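Local coordinates for extracellular matrix-binding protein EbhA (Staphylococcus aureus, PDB 2DGJ) that probably binds extracellular matrix as a giant cell wall-associated adhesin, of which this piece is a rod of connected three-helix bundles, at residues Gly176-Lys180 against Ala181-Asn185. Numbering follows the deposited sequence.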
loop_
_atom_site.group_PDB
_atom_site.type_symbol
_atom_site.label_atom_id
_atom_site.label_comp_id
_atom_site.label_asym_id
_atom_site.label_seq_id
_atom_site.Cartn_x
_atom_site.Cartn_y
_atom_site.Cartn_z
ATOM N N GLY A 176 -26.034 2.493 12.232
ATOM C CA GLY A 176 -25.335 3.674 11.753
ATOM C C GLY A 176 -23.943 3.396 11.214
ATOM O O GLY A 176 -23.507 2.246 11.157
ATOM N N ASN A 177 -23.241 4.455 10.813
ATOM C CA ASN A 177 -21.893 4.327 10.276
ATOM C C ASN A 177 -20.901 4.164 11.419
ATOM O O ASN A 177 -20.012 4.996 11.608
ATOM C CB ASN A 177 -21.545 5.570 9.449
ATOM C CG ASN A 177 -20.113 5.556 8.946
ATOM O OD1 ASN A 177 -19.653 4.570 8.373
ATOM N ND2 ASN A 177 -19.404 6.658 9.152
ATOM N N THR A 178 -21.065 3.085 12.178
ATOM C CA THR A 178 -20.195 2.803 13.316
ATOM C C THR A 178 -18.742 2.707 12.869
ATOM O O THR A 178 -18.451 2.213 11.777
ATOM C CB THR A 178 -20.593 1.484 13.995
ATOM O OG1 THR A 178 -21.982 1.535 14.335
ATOM C CG2 THR A 178 -19.762 1.245 15.260
ATOM N N SER A 179 -17.830 3.178 13.713
ATOM C CA SER A 179 -16.412 3.145 13.385
ATOM C C SER A 179 -15.781 1.804 13.741
ATOM O O SER A 179 -16.344 1.016 14.496
ATOM C CB SER A 179 -15.666 4.250 14.129
ATOM O OG SER A 179 -15.423 3.878 15.475
ATOM N N LYS A 180 -14.599 1.566 13.187
ATOM C CA LYS A 180 -13.844 0.343 13.434
ATOM C C LYS A 180 -13.599 0.183 14.930
ATOM O O LYS A 180 -13.795 -0.895 15.493
ATOM C CB LYS A 180 -12.512 0.416 12.679
ATOM C CG LYS A 180 -11.428 -0.567 13.119
ATOM C CD LYS A 180 -11.863 -1.999 12.964
ATOM C CE LYS A 180 -10.655 -2.923 12.956
ATOM N NZ LYS A 180 -9.687 -2.562 14.024
ATOM N N ALA A 181 -13.191 1.273 15.571
ATOM C CA ALA A 181 -12.910 1.273 17.001
ATOM C C ALA A 181 -14.122 0.861 17.828
ATOM O O ALA A 181 -13.994 0.083 18.773
ATOM C CB ALA A 181 -12.425 2.653 17.439
ATOM N N ASP A 182 -15.297 1.377 17.476
ATOM C CA ASP A 182 -16.511 1.038 18.207
ATOM C C ASP A 182 -16.936 -0.400 17.938
ATOM O O ASP A 182 -17.430 -1.089 18.833
ATOM C CB ASP A 182 -17.650 1.994 17.843
ATOM C CG ASP A 182 -17.422 3.397 18.369
ATOM O OD1 ASP A 182 -16.914 3.528 19.504
ATOM O OD2 ASP A 182 -17.759 4.369 17.662
ATOM N N VAL A 183 -16.746 -0.856 16.705
ATOM C CA VAL A 183 -17.101 -2.224 16.367
ATOM C C VAL A 183 -16.260 -3.124 17.263
ATOM O O VAL A 183 -16.782 -4.052 17.886
ATOM C CB VAL A 183 -16.791 -2.552 14.889
ATOM C CG1 VAL A 183 -17.032 -4.035 14.616
ATOM C CG2 VAL A 183 -17.663 -1.707 13.979
ATOM N N ASP A 184 -14.965 -2.828 17.336
ATOM C CA ASP A 184 -14.060 -3.615 18.161
ATOM C C ASP A 184 -14.450 -3.525 19.630
ATOM O O ASP A 184 -14.327 -4.500 20.369
ATOM C CB ASP A 184 -12.608 -3.159 17.982
ATOM C CG ASP A 184 -12.017 -3.608 16.653
ATOM O OD1 ASP A 184 -12.441 -4.664 16.140
ATOM O OD2 ASP A 184 -11.115 -2.916 16.129
ATOM N N ASN A 185 -14.914 -2.353 20.054
ATOM C CA ASN A 185 -15.327 -2.190 21.440
ATOM C C ASN A 185 -16.522 -3.096 21.697
ATOM O O ASN A 185 -16.605 -3.756 22.737
ATOM C CB ASN A 185 -15.712 -0.738 21.731
ATOM C CG ASN A 185 -14.521 0.205 21.718
ATOM O OD1 ASN A 185 -13.468 -0.098 22.280
ATOM N ND2 ASN A 185 -14.693 1.365 21.097
HETATM O O HOH W 1 -18.909 5.518 15.665
#
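S179 is the N-cap of helix 180-194. Its OG accepts a hydrogen bond from D182 N at 3.2 Å, with an N-H...O angle of 162°. OG sits between the backbone N and the carbonyl carbon (chi1 79°), which points it at the N-H of D182 at the start of the helix. D182 replies from its own side chain. Its OD2 lies 3.2 Å from S179 OG in a weak bond, and a water donates to OD2 and accepts from S179 N. The return link to the S179 backbone thus runs through water; it is not the direct bond of a full capping box. The first helical bonds follow: V183 N to S179 O at 2.9 Å, and D184 N to K180 O.

The tight part lies beside the cap. T178 CG2 presses on D182 CB at 3.4 Å and meets V183 CG2 at 3.8 Å. V183 is buried. The D182 carboxylate reaches the water and the open side, where A181 and N185 are also exposed. Separately, K180 bends at chi2 and chi4 and brings NZ to the syn lone pair of D184 OD2. This i to i+4 salt bridge is short, 2.6 Å.

T178 and S179 end the loop after helix 153-170 and lead into helix 180-194, in FIVAR sequence. T178 O accepts from Q98, on helix 96-108. K180 and V183 both rest on helix 112-135, K180 touching T124 and A128, V183 touching A128 and M129.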